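Local coordinates for protein polyporopepsin (Irpex lacteus, PDB 1WKR) that cleaves peptide bonds with broad specificity as a pepsin-like aspartic endopeptidase and clots milk, at residues W189-S194 with G209-G214; I195-S200 with Q254-T259; S202-T207 with L304-G309; I220-F225 with G297-E302; E266-A271 with L313-S318. All coordinates share one frame; numbering follows the deposited sequence.

Interaction 1 (W189-S194 with G209-G214); sequences WGINQS and GIVDTG. Unlike the reference sequence in segment 189-194: Ser194 (reference Thr).
Flat groups sit at two ends of this pairing. The indole of Trp189 meets Tyr320 with rings edge-to-face, and at its rim NE1 donates to Val107 O. The carboxylate of Asp212 is approached from above its plane: Gly214 N donates to Asp212 OD1 over 2.8 Å, standing 59° out of that plane and closing an Asx turn. This is the Asp-Thr-Gly signature that carries the second catalytic aspartate of the A1 fold. Asp212 OD2 is gripped by Thr215 OG1 and by the bound pepstatin, while Asp32 OD1 lies near Asp212 OD1, a proximity that probably keeps one proton shared between the pair. Thr213 OG1 engages Val31 O and Thr33 N, the geometry of the fireman's grip.

The strand leading into the signature is held antiparallel by three backbone bonds. Val211 N donates to Trp189 O at 3.0 Å, and Ile191 N to Gly209 O at 2.9 Å. The reverse bond, Gly209 N to Ile191 O at 3.0 Å, runs nearly along the carbonyl axis (170°). Gly190 and Ile210 form the non-hydrogen-bonded pair; beside it Gly190 CA makes a CA-H...O contact with Gly209 O at 3.1 Å, and a CB on Gly190 would probably lie close to that oxygen. Ile191 crosses Val211 obliquely, touching methyl to methyl, CD1 to CG2, at 3.9 Å. Past the last direct bond a water continues the pairing, accepting from Trp189 N at 3.0 Å and donating to Val211 O at 2.9 Å.

Interaction 2 (I195-S200 with Q254-T259); sequences IRYGSS and QSLFFT
Backbone hydrogen bonds set the antiparallel register of 195-197 against 256-259. Arg196 and Phe257 form the hydrogen-bonded pair, with Phe257 N reaching Arg196 O at 2.8 Å and Arg196 N returning a bond to Phe257 O. Beyond the strand end, Gly198 N points straight at Ser255 O, 2.9 Å away at 180°. A side-chain acceptor extends the series: Gln254 N donates to Tyr197 OH at 2.9 Å.

Stacking comes next. The extended Arg196 chain lays its guanidinium flat on Phe257, planes 12° apart, with NH2 3.5 Å from Phe257 CG; Ser255 CB covers the opposite ring face. A water links Arg196 NH1 to Thr259 OG1. In CH-pi contacts, Gln254 CB stands over a face of the Tyr197 ring, 4.0 Å from its centroid, and Ile195 CG2 over the centre of the Phe258 ring.

Apolar contact fills the side of the sheet bearing Ile195, Tyr197, Leu256 and Phe258. Leu256 CD2 is 3.9 Å from Ile195 CG2 and also meets the edge of the Tyr197 ring at CD1. At its Tyr197-Leu256 end that side meets helix 222-232, through Ala231 and Tyr228, while strands 201-205 and 263-267 flank the pair.

Interaction 3 (S202-T207 with L304-G309); sequences SILSST and LDFING. With SO4 (sulfate ion), chain E.
A classic beta bulge in strand 201-205, where Ile203 and Leu204 both face Ile195, and a corner at Ser206 lead the chain into strand 207-211 and bring it against the start of strand 306-308. The polar part of the contact is one short bond. Thr207 OG1, anti to its backbone N (chi1 -168°), donates to Asp305 OD2 at 2.6 Å from a point 36° above the carboxylate plane. The two side chains cross at about a right angle, so that Thr207 CG2 also rests 3.7 Å from Asp305 CB. Asp305 is fixed further by Gly301 N on OD2 and Glu302 N on OD1, several donors that would probably favour its ionised form.

The apolar part centres on Phe306. Leu204 CD2 reaches Phe306 CD2 at 3.7 Å, its side chain lying across that of Phe306. Thr207 O lies at the ring edge, near the ring plane, 3.5 Å from CE2. On another side of the turn a sulfate, probably from the crystallisation liquor, accepts from Ser206 OG (2.7 Å to its O2) and Ser206 N.

Strand 306-308 runs parallel to 207-211 and antiparallel to 218-220, between the strands on either side of the catalytic turn: the psi arrangement of the pepsin fold.

Interaction 4 (I220-F225 with G297-E302); sequences IASDAF and GSDSGE
Asp223, in the first turn of helix 222-232, reaches out from the helix to grip the loop 297-302. From CB its side chain turns into the crowded position between backbone N and carbonyl carbon (chi1 48°), which brings CG within 3.4 Å of Ser300 OG. At the tip the carboxylate forks over one residue. OD1 accepts from Ser300 N at 2.8 Å, the donor standing 25° above the carboxylate plane. OD2 accepts from Ser300 OG at 2.6 Å through its syn lone pair. With both oxygens engaged by the backbone and side chain of the same serine, the rotation of the group is fixed. An alanine here would remove both acceptors and would probably leave Ser300 and its part of the loop less firmly held to the helix.

Asp299 OD1 lies 4.3 Å from Asp223 OD1, a like-charge approach that the nearby helix N-terminus is likely to ease. Ser222 CB also touches Asp299 OD1, at 3.5 Å. One backbone bond supplements the fork: Ser222 N donates to Ser298 O at 2.8 Å from 41° above the carbonyl plane, so a carbonyl of the loop serves an amide of the first turn. Between these bonds the methyl of Ala221, the N-cap residue, lies against Ser300 N at 3.4 Å.

Ser222 OG turns to Asp295 OD1. The backbone of Ile220 bonds to Gly294 and Leu296 beside strand 289-295, that of Ala221 to Asp305 ahead of strand 306-308, and Ala224 packs on Ile203 and Leu204 of strand 201-205.

Interaction 5 (E266-A271 with L313-S318); sequences ELTANA and LERFYS
Arg315 lies flat against the start of the 3-10 turn 270-271. Bent at chi2 (-65°), its chain brings the guanidinium over Ala271, whose CA sits 3.6 Å above the plane at its centre, while Ala271 CB touches Arg315 NE at 3.6 Å. Asn270 instead comes at the guanidinium edge. The two side chains cross at about a right angle, their planes 49° apart, and Arg315 NH2 donates to a lone pair of Asn270 OD1 at 3.0 Å. Thr268 OG1, accepting from Ala271 N in an ST motif, holds the turn that presents these residues.

Phe316 points its ring edge at strand 266-267: Glu266 O lies near the ring plane 3.5 Å from CZ, and Leu267 CD1 also lies at the ring edge, near its plane, 4.1 Å from CE2. The same methyl lies across the aliphatic Arg315 CG. An alanine in place of Arg315 would probably loosen the turn, since the bond to Asn270 OD1 and the flat cover over Ala271 would both go.

Arg315 NH1 donates to Ala337 O, and Asn270 ND2 to Asn340 O and Tyr250 OH. Among the bonds described, the guanidinium donates to neutral oxygens, the carbonyl of Ala337 and the amide of Asn270, and acts here as a directional donor joining the turn to the C-terminal tail.

Interactions 1 and 2 occupy successive parts of strand 190-197, their centres about 17 Å apart, and are joined by Ser194 O to Thr259 N at 2.9 Å. Interaction 3 is closer to interaction 1, about 8 Å between centres: Ile210 O accepts from Asn308 N at 2.8 Å, so both lie next to the catalytic turn, the Phe306 side chain lying about 9 Å from that of Asp212. Asp305 O of interaction 3 accepts from Ala221 N of interaction 4 at 2.9 Å. Interaction 5 follows on from interaction 2 through Leu256 O and Leu267 N, 2.8 Å apart, and returns to the active-site turn where Leu313 CD1 packs on Thr213 CG2. Interactions 4 and 5 do not touch.

Interaction 1 (W189-S194 with G209-G214)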
# COMPACT_ATOMS: atom_id res chain seq x y z
N TRP A 189 0.88 -9.56 -1.20
CA TRP A 189 2.33 -9.48 -0.91
C TRP A 189 2.48 -9.83 0.55
O TRP A 189 2.62 -8.98 1.43
CB TRP A 189 2.87 -8.08 -1.25
CG TRP A 189 2.92 -7.92 -2.76
CD1 TRP A 189 2.04 -7.23 -3.55
CD2 TRP A 189 3.85 -8.51 -3.65
NE1 TRP A 189 2.39 -7.34 -4.89
CE2 TRP A 189 3.50 -8.15 -4.96
CE3 TRP A 189 4.99 -9.32 -3.45
CZ2 TRP A 189 4.22 -8.56 -6.06
CZ3 TRP A 189 5.72 -9.70 -4.55
CH2 TRP A 189 5.35 -9.33 -5.83
N GLY A 190 2.36 -11.15 0.81
CA GLY A 190 2.26 -11.68 2.21
C GLY A 190 3.58 -12.16 2.68
O GLY A 190 4.34 -12.82 1.96
N ILE A 191 3.88 -11.82 3.93
CA ILE A 191 5.12 -12.21 4.57
C ILE A 191 4.83 -12.73 5.98
O ILE A 191 3.76 -12.50 6.53
CB ILE A 191 6.15 -11.03 4.65
CG1 ILE A 191 5.63 -9.91 5.56
CG2 ILE A 191 6.42 -10.47 3.23
CD1 ILE A 191 6.65 -8.83 5.82
N ASN A 192 5.82 -13.39 6.57
CA ASN A 192 5.83 -13.68 7.97
C ASN A 192 6.64 -12.66 8.74
O ASN A 192 7.72 -12.27 8.26
CB ASN A 192 6.39 -15.10 8.19
CG ASN A 192 5.58 -16.13 7.43
OD1 ASN A 192 6.26 -17.00 6.69
ND2 ASN A 192 4.36 -16.12 7.45
N GLN A 193 6.16 -12.23 9.91
CA GLN A 193 6.97 -11.34 10.74
C GLN A 193 6.54 -11.51 12.19
O GLN A 193 5.45 -12.05 12.46
CB GLN A 193 6.81 -9.85 10.32
CG GLN A 193 5.57 -9.19 10.88
CD GLN A 193 5.34 -7.79 10.29
OE1 GLN A 193 6.12 -7.32 9.47
NE2 GLN A 193 4.29 -7.14 10.76
N SER A 194 7.33 -10.97 13.12
CA SER A 194 6.91 -10.73 14.48
C SER A 194 7.12 -9.27 14.81
O SER A 194 7.86 -8.56 14.12
CB SER A 194 7.67 -11.62 15.45
OG SER A 194 9.01 -11.16 15.52
N GLY A 209 0.93 -12.01 7.39
CA GLY A 209 0.20 -10.76 7.11
C GLY A 209 0.69 -10.18 5.83
O GLY A 209 1.40 -10.88 5.06
N ILE A 210 0.32 -8.96 5.51
CA ILE A 210 0.63 -8.41 4.20
C ILE A 210 1.25 -7.04 4.26
O ILE A 210 1.17 -6.35 5.28
CB ILE A 210 -0.63 -8.39 3.28
CG1 ILE A 210 -1.62 -7.29 3.68
CG2 ILE A 210 -1.30 -9.78 3.27
CD1 ILE A 210 -2.78 -7.09 2.70
N VAL A 211 1.90 -6.66 3.17
CA VAL A 211 2.51 -5.32 2.99
C VAL A 211 1.69 -4.62 1.96
O VAL A 211 1.60 -5.08 0.80
CB VAL A 211 3.99 -5.48 2.58
CG1 VAL A 211 4.60 -4.08 2.41
CG2 VAL A 211 4.77 -6.31 3.58
N ASP A 212 1.08 -3.51 2.34
CA ASP A 212 0.01 -2.92 1.52
C ASP A 212 0.17 -1.39 1.50
O ASP A 212 -0.19 -0.71 2.46
CB ASP A 212 -1.35 -3.33 2.06
CG ASP A 212 -2.44 -2.86 1.20
OD1 ASP A 212 -2.23 -2.28 0.11
OD2 ASP A 212 -3.68 -3.06 1.58
N THR A 213 0.58 -0.86 0.36
CA THR A 213 0.65 0.58 0.16
C THR A 213 -0.69 1.26 0.28
O THR A 213 -0.73 2.47 0.51
CB THR A 213 1.25 0.92 -1.23
OG1 THR A 213 0.44 0.30 -2.25
CG2 THR A 213 2.71 0.41 -1.39
N GLY A 214 -1.79 0.52 0.01
CA GLY A 214 -3.17 1.06 -0.02
C GLY A 214 -3.92 0.85 1.26
O GLY A 214 -5.16 0.99 1.30
O HOH W 1 -0.31 -6.92 -0.41

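Interaction 2 (I195-S200 with Q254-T259)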
# COMPACT_ATOMS: atom_id res chain seq x y z
N ILE A 195 6.48 -8.82 15.89
CA ILE A 195 6.56 -7.46 16.37
C ILE A 195 6.77 -7.46 17.87
O ILE A 195 6.02 -8.15 18.61
CB ILE A 195 5.27 -6.62 16.02
CG1 ILE A 195 4.86 -6.79 14.54
CG2 ILE A 195 5.53 -5.14 16.35
CD1 ILE A 195 3.52 -6.05 14.26
N ARG A 196 7.72 -6.69 18.33
CA ARG A 196 7.91 -6.43 19.78
C ARG A 196 7.95 -4.97 20.02
O ARG A 196 8.27 -4.14 19.14
CB ARG A 196 9.15 -7.15 20.29
CG ARG A 196 10.27 -6.60 20.09
CD ARG A 196 11.53 -7.14 21.13
NE ARG A 196 12.67 -6.34 20.70
CZ ARG A 196 13.39 -6.56 19.69
NH1 ARG A 196 13.09 -7.67 18.93
NH2 ARG A 196 14.38 -5.90 19.25
N TYR A 197 7.65 -4.56 21.24
CA TYR A 197 7.65 -3.15 21.68
C TYR A 197 8.80 -3.00 22.67
O TYR A 197 8.86 -3.72 23.67
CB TYR A 197 6.32 -2.82 22.35
CG TYR A 197 6.26 -1.42 22.92
CD1 TYR A 197 6.06 -0.33 22.07
CD2 TYR A 197 6.44 -1.20 24.27
CE1 TYR A 197 6.02 0.98 22.58
CE2 TYR A 197 6.38 0.14 24.81
CZ TYR A 197 6.12 1.15 23.94
OH TYR A 197 6.07 2.46 24.36
N GLY A 198 9.72 -2.09 22.40
CA GLY A 198 10.90 -1.93 23.27
C GLY A 198 11.69 -3.21 23.27
O GLY A 198 11.66 -4.06 22.38
N SER A 199 12.39 -3.45 24.40
CA SER A 199 13.29 -4.59 24.49
C SER A 199 12.63 -5.84 24.94
O SER A 199 13.21 -6.92 24.73
CB SER A 199 14.48 -4.28 25.46
OG SER A 199 15.31 -3.26 24.67
N SER A 200 11.45 -5.78 25.61
CA SER A 200 10.99 -6.90 26.42
C SER A 200 9.52 -7.16 26.31
O SER A 200 8.97 -7.94 27.13
CB SER A 200 11.31 -6.74 27.90
OG SER A 200 10.65 -5.66 28.46
N GLN A 254 8.34 3.87 23.12
CA GLN A 254 9.48 3.10 22.57
C GLN A 254 9.23 2.69 21.13
O GLN A 254 8.09 2.75 20.64
CB GLN A 254 9.69 1.85 23.45
CG GLN A 254 9.65 1.96 24.98
CD GLN A 254 10.84 2.66 25.24
OE1 GLN A 254 12.04 2.17 25.23
NE2 GLN A 254 10.72 3.87 25.76
N SER A 255 10.30 2.25 20.46
CA SER A 255 10.18 1.70 19.11
C SER A 255 9.42 0.42 19.07
O SER A 255 9.41 -0.37 20.05
CB SER A 255 11.53 1.48 18.48
OG SER A 255 12.19 2.75 18.34
N LEU A 256 8.78 0.15 17.95
CA LEU A 256 8.33 -1.18 17.59
C LEU A 256 9.39 -1.83 16.72
O LEU A 256 9.93 -1.20 15.78
CB LEU A 256 7.03 -1.15 16.81
CG LEU A 256 5.81 -0.82 17.58
CD1 LEU A 256 4.60 -0.47 16.68
CD2 LEU A 256 5.40 -1.96 18.54
N PHE A 257 9.75 -3.05 17.04
CA PHE A 257 10.78 -3.79 16.30
C PHE A 257 10.13 -4.90 15.54
O PHE A 257 9.51 -5.80 16.18
CB PHE A 257 11.86 -4.32 17.26
CG PHE A 257 12.60 -3.22 18.00
CD1 PHE A 257 13.73 -2.66 17.45
CD2 PHE A 257 12.20 -2.79 19.26
CE1 PHE A 257 14.45 -1.69 18.14
CE2 PHE A 257 12.92 -1.78 19.93
CZ PHE A 257 14.06 -1.26 19.34
N PHE A 258 10.23 -4.87 14.23
CA PHE A 258 9.63 -5.90 13.34
C PHE A 258 10.77 -6.82 12.94
O PHE A 258 11.80 -6.39 12.41
CB PHE A 258 9.09 -5.21 12.08
CG PHE A 258 7.86 -4.36 12.35
CD1 PHE A 258 7.94 -3.14 13.04
CD2 PHE A 258 6.62 -4.74 11.83
CE1 PHE A 258 6.81 -2.38 13.25
CE2 PHE A 258 5.50 -3.98 12.05
CZ PHE A 258 5.59 -2.79 12.77
N THR A 259 10.58 -8.11 13.12
CA THR A 259 11.57 -9.11 12.67
C THR A 259 11.05 -9.70 11.39
O THR A 259 10.00 -10.32 11.36
CB THR A 259 11.78 -10.19 13.69
OG1 THR A 259 12.25 -9.61 14.93
CG2 THR A 259 12.84 -11.22 13.21
O HOH W 2 13.81 -7.72 16.23

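Interaction 3 (S202-T207 with L304-G309)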
# COMPACT_ATOMS: atom_id res chain seq x y z
N SER A 202 6.40 -8.52 23.95
CA SER A 202 5.87 -9.05 22.69
C SER A 202 4.57 -8.37 22.34
O SER A 202 3.73 -8.11 23.20
CB SER A 202 5.65 -10.61 22.84
OG SER A 202 5.15 -11.10 21.57
N ILE A 203 4.38 -8.03 21.11
CA ILE A 203 3.14 -7.46 20.57
C ILE A 203 2.42 -8.49 19.68
O ILE A 203 1.26 -8.75 19.88
CB ILE A 203 3.43 -6.14 19.86
CG1 ILE A 203 4.00 -5.09 20.80
CG2 ILE A 203 2.13 -5.65 19.15
CD1 ILE A 203 3.02 -4.68 21.96
N LEU A 204 3.12 -9.03 18.68
CA LEU A 204 2.57 -9.99 17.75
C LEU A 204 3.56 -11.08 17.57
O LEU A 204 4.67 -10.82 17.02
CB LEU A 204 2.23 -9.30 16.44
CG LEU A 204 1.48 -10.19 15.42
CD1 LEU A 204 0.02 -10.43 15.85
CD2 LEU A 204 1.46 -9.53 14.05
N SER A 205 3.26 -12.30 17.95
CA SER A 205 4.13 -13.42 17.73
C SER A 205 4.24 -13.76 16.24
O SER A 205 3.26 -13.48 15.48
CB SER A 205 3.60 -14.69 18.50
OG SER A 205 3.40 -14.35 19.91
N SER A 206 5.28 -14.38 15.84
CA SER A 206 5.54 -14.71 14.42
C SER A 206 4.30 -15.23 13.78
O SER A 206 3.66 -16.22 14.20
CB SER A 206 6.60 -15.80 14.36
OG SER A 206 7.81 -15.29 14.85
N THR A 207 3.91 -14.59 12.68
CA THR A 207 2.64 -14.93 11.98
C THR A 207 2.65 -14.30 10.59
O THR A 207 3.57 -13.56 10.23
CB THR A 207 1.45 -14.43 12.82
OG1 THR A 207 0.26 -15.01 12.30
CG2 THR A 207 1.31 -12.87 12.81
N LEU A 304 -3.79 -14.02 8.27
CA LEU A 304 -3.57 -12.65 7.74
C LEU A 304 -3.83 -11.80 8.98
O LEU A 304 -5.01 -11.45 9.28
CB LEU A 304 -4.50 -12.39 6.56
CG LEU A 304 -4.04 -11.22 5.71
CD1 LEU A 304 -4.81 -11.18 4.36
CD2 LEU A 304 -4.12 -9.89 6.39
N ASP A 305 -2.77 -11.44 9.67
CA ASP A 305 -2.88 -10.95 11.06
C ASP A 305 -2.26 -9.58 11.24
O ASP A 305 -2.16 -9.08 12.38
CB ASP A 305 -2.21 -11.96 11.99
CG ASP A 305 -2.87 -13.32 12.05
OD1 ASP A 305 -4.02 -13.50 11.56
OD2 ASP A 305 -2.25 -14.24 12.64
N PHE A 306 -1.80 -8.99 10.15
CA PHE A 306 -1.29 -7.62 10.17
C PHE A 306 -1.31 -7.05 8.74
O PHE A 306 -1.29 -7.86 7.78
CB PHE A 306 0.17 -7.54 10.78
CG PHE A 306 1.19 -8.29 9.95
CD1 PHE A 306 1.77 -7.75 8.82
CD2 PHE A 306 1.56 -9.59 10.31
CE1 PHE A 306 2.69 -8.42 8.07
CE2 PHE A 306 2.51 -10.28 9.57
CZ PHE A 306 3.06 -9.71 8.46
N ILE A 307 -1.29 -5.75 8.68
CA ILE A 307 -1.07 -5.03 7.39
C ILE A 307 -0.00 -3.99 7.69
O ILE A 307 -0.26 -3.02 8.43
CB ILE A 307 -2.34 -4.40 6.82
CG1 ILE A 307 -3.42 -5.45 6.59
CG2 ILE A 307 -1.99 -3.71 5.51
CD1 ILE A 307 -4.75 -4.95 6.08
N ASN A 308 1.17 -4.13 7.06
CA ASN A 308 2.20 -3.08 7.11
C ASN A 308 1.81 -2.08 6.02
O ASN A 308 2.01 -2.33 4.82
CB ASN A 308 3.59 -3.64 6.88
CG ASN A 308 4.05 -4.61 7.94
OD1 ASN A 308 3.46 -4.77 9.00
ND2 ASN A 308 5.17 -5.30 7.65
N GLY A 309 1.21 -0.96 6.43
CA GLY A 309 0.62 0.01 5.51
C GLY A 309 1.49 1.14 5.15
O GLY A 309 2.71 1.14 5.38
S SO4 E . 8.22 -14.77 18.43
O1 SO4 E . 9.61 -14.42 18.35
O2 SO4 E . 8.07 -15.87 17.51
O3 SO4 E . 7.90 -15.29 19.83
O4 SO4 E . 7.30 -13.75 18.01

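Interaction 4 (I220-F225 with G297-E302)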
# COMPACT_ATOMS: atom_id res chain seq x y z
N ILE A 220 -2.67 -4.21 13.16
CA ILE A 220 -2.28 -5.47 13.81
C ILE A 220 -3.48 -6.15 14.41
O ILE A 220 -4.47 -5.50 14.77
CB ILE A 220 -1.15 -5.21 14.89
CG1 ILE A 220 -1.64 -4.24 15.99
CG2 ILE A 220 0.08 -4.67 14.18
CD1 ILE A 220 -0.58 -3.97 17.06
N ALA A 221 -3.41 -7.47 14.48
CA ALA A 221 -4.52 -8.27 15.02
C ALA A 221 -5.01 -7.74 16.36
O ALA A 221 -4.23 -7.18 17.11
CB ALA A 221 -4.09 -9.73 15.18
N SER A 222 -6.28 -7.94 16.63
CA SER A 222 -6.90 -7.30 17.82
C SER A 222 -6.26 -7.61 19.12
O SER A 222 -6.16 -6.75 19.98
CB SER A 222 -8.41 -7.71 17.84
OG SER A 222 -9.05 -7.34 16.62
N ASP A 223 -5.82 -8.87 19.31
CA ASP A 223 -5.13 -9.21 20.52
C ASP A 223 -3.79 -8.54 20.65
O ASP A 223 -3.35 -8.13 21.75
CB ASP A 223 -4.99 -10.77 20.64
CG ASP A 223 -4.49 -11.45 19.39
OD1 ASP A 223 -4.93 -11.19 18.26
OD2 ASP A 223 -3.58 -12.33 19.47
N ALA A 224 -3.08 -8.31 19.51
CA ALA A 224 -1.84 -7.54 19.50
C ALA A 224 -2.09 -6.07 19.72
O ALA A 224 -1.33 -5.41 20.46
CB ALA A 224 -1.19 -7.75 18.13
N PHE A 225 -3.18 -5.53 19.16
CA PHE A 225 -3.55 -4.14 19.41
C PHE A 225 -3.83 -3.90 20.85
O PHE A 225 -3.41 -2.88 21.43
CB PHE A 225 -4.81 -3.80 18.57
CG PHE A 225 -5.18 -2.36 18.60
CD1 PHE A 225 -4.42 -1.40 17.94
CD2 PHE A 225 -6.33 -1.98 19.31
CE1 PHE A 225 -4.80 -0.09 17.96
CE2 PHE A 225 -6.67 -0.63 19.31
CZ PHE A 225 -5.94 0.32 18.61
N GLY A 297 -8.99 -5.62 13.25
CA GLY A 297 -10.39 -5.99 13.34
C GLY A 297 -10.63 -7.45 13.31
O GLY A 297 -11.80 -7.91 13.12
N SER A 298 -9.60 -8.25 13.51
CA SER A 298 -9.63 -9.71 13.58
C SER A 298 -8.53 -10.19 14.51
O SER A 298 -7.49 -9.51 14.60
CB SER A 298 -9.52 -10.37 12.18
OG SER A 298 -8.41 -9.88 11.50
N ASP A 299 -8.70 -11.34 15.16
CA ASP A 299 -7.74 -11.87 16.06
C ASP A 299 -6.64 -12.59 15.29
O ASP A 299 -6.83 -13.05 14.14
CB ASP A 299 -8.38 -12.90 16.98
CG ASP A 299 -9.34 -12.26 17.94
OD1 ASP A 299 -9.27 -11.11 18.26
OD2 ASP A 299 -10.18 -13.04 18.49
N SER A 300 -5.49 -12.71 15.92
CA SER A 300 -4.38 -13.48 15.31
C SER A 300 -4.74 -14.94 15.16
O SER A 300 -5.62 -15.45 15.87
CB SER A 300 -3.11 -13.32 16.21
OG SER A 300 -3.29 -13.94 17.45
N GLY A 301 -4.08 -15.61 14.25
CA GLY A 301 -4.34 -17.05 13.91
C GLY A 301 -5.24 -17.20 12.71
O GLY A 301 -5.59 -18.33 12.43
N GLU A 302 -5.58 -16.15 12.00
CA GLU A 302 -6.43 -16.28 10.82
C GLU A 302 -5.63 -16.32 9.54
O GLU A 302 -6.25 -16.31 8.43
CB GLU A 302 -7.43 -15.12 10.75
CG GLU A 302 -8.39 -15.18 11.92
CD GLU A 302 -9.65 -14.17 11.66
OE1 GLU A 302 -9.58 -13.44 10.74
OE2 GLU A 302 -10.56 -14.37 12.46

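Interaction 5 (E266-A271 with L313-S318)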
# COMPACT_ATOMS: atom_id res chain seq x y z
N GLU A 266 13.24 -1.13 12.70
CA GLU A 266 12.83 -0.34 13.86
C GLU A 266 11.91 0.78 13.45
O GLU A 266 12.34 1.75 12.75
CB GLU A 266 14.07 0.19 14.53
CG GLU A 266 13.72 1.00 15.80
CD GLU A 266 14.87 1.50 16.57
OE1 GLU A 266 16.09 1.12 16.30
OE2 GLU A 266 14.68 2.25 17.55
N LEU A 267 10.64 0.66 13.80
CA LEU A 267 9.64 1.73 13.59
C LEU A 267 9.66 2.61 14.86
O LEU A 267 9.18 2.24 15.95
CB LEU A 267 8.27 1.10 13.36
CG LEU A 267 7.19 2.07 12.87
CD1 LEU A 267 7.42 2.47 11.40
CD2 LEU A 267 5.80 1.46 13.03
N THR A 268 10.28 3.78 14.72
CA THR A 268 10.56 4.60 15.92
C THR A 268 9.30 5.22 16.47
O THR A 268 8.23 5.20 15.85
CB THR A 268 11.55 5.73 15.55
OG1 THR A 268 10.90 6.56 14.55
CG2 THR A 268 12.88 5.20 14.99
N ALA A 269 9.45 5.82 17.67
CA ALA A 269 8.34 6.55 18.27
C ALA A 269 7.77 7.57 17.31
O ALA A 269 6.52 7.62 17.11
CB ALA A 269 8.81 7.24 19.55
N ASN A 270 8.59 8.37 16.65
CA ASN A 270 8.04 9.39 15.78
C ASN A 270 7.29 8.76 14.57
O ASN A 270 6.29 9.30 14.08
CB ASN A 270 9.13 10.33 15.26
CG ASN A 270 8.54 11.53 14.55
OD1 ASN A 270 8.55 11.64 13.33
ND2 ASN A 270 8.06 12.50 15.36
N ALA A 271 7.83 7.62 14.09
CA ALA A 271 7.18 6.92 12.97
C ALA A 271 5.83 6.36 13.36
O ALA A 271 5.02 6.03 12.47
CB ALA A 271 8.07 5.76 12.52
N LEU A 313 5.53 2.07 5.44
CA LEU A 313 6.35 2.20 4.24
C LEU A 313 6.89 3.57 4.03
O LEU A 313 7.84 3.77 3.27
CB LEU A 313 5.53 1.74 3.04
CG LEU A 313 5.12 0.27 3.10
CD1 LEU A 313 4.09 -0.06 2.03
CD2 LEU A 313 6.33 -0.64 2.97
N GLU A 314 6.36 4.61 4.72
CA GLU A 314 7.01 5.90 4.74
C GLU A 314 8.41 5.86 5.36
O GLU A 314 9.20 6.78 5.18
CB GLU A 314 6.15 6.95 5.46
CG GLU A 314 4.95 7.43 4.67
CD GLU A 314 4.04 8.32 5.46
OE1 GLU A 314 3.76 7.96 6.64
OE2 GLU A 314 3.56 9.34 4.97
N ARG A 315 8.69 4.79 6.11
CA ARG A 315 9.97 4.61 6.80
C ARG A 315 10.84 3.52 6.22
O ARG A 315 11.99 3.39 6.65
CB ARG A 315 9.71 4.36 8.27
CG ARG A 315 8.94 5.46 8.99
CD ARG A 315 9.68 6.77 9.05
NE ARG A 315 8.93 7.88 9.68
CZ ARG A 315 9.41 8.63 10.63
NH1 ARG A 315 10.56 8.40 11.29
NH2 ARG A 315 8.66 9.69 11.04
N PHE A 316 10.35 2.71 5.27
CA PHE A 316 11.10 1.59 4.71
C PHE A 316 10.88 1.50 3.25
O PHE A 316 9.73 1.57 2.76
CB PHE A 316 10.70 0.28 5.41
CG PHE A 316 10.99 0.32 6.90
CD1 PHE A 316 12.30 0.15 7.35
CD2 PHE A 316 9.99 0.54 7.82
CE1 PHE A 316 12.60 0.25 8.66
CE2 PHE A 316 10.32 0.62 9.18
CZ PHE A 316 11.60 0.49 9.57
N TYR A 317 11.93 1.28 2.49
CA TYR A 317 11.85 1.03 1.04
C TYR A 317 11.35 -0.40 0.83
O TYR A 317 11.80 -1.31 1.57
CB TYR A 317 13.24 1.18 0.42
CG TYR A 317 13.28 1.13 -1.08
CD1 TYR A 317 12.64 2.11 -1.85
CD2 TYR A 317 14.01 0.16 -1.77
CE1 TYR A 317 12.71 2.14 -3.24
CE2 TYR A 317 14.12 0.21 -3.16
CZ TYR A 317 13.48 1.17 -3.85
OH TYR A 317 13.60 1.23 -5.26
N SER A 318 10.48 -0.63 -0.14
CA SER A 318 9.90 -2.01 -0.32
C SER A 318 10.01 -2.43 -1.74
O SER A 318 9.88 -1.68 -2.69
CB SER A 318 8.46 -2.01 0.20
OG SER A 318 7.62 -1.03 -0.40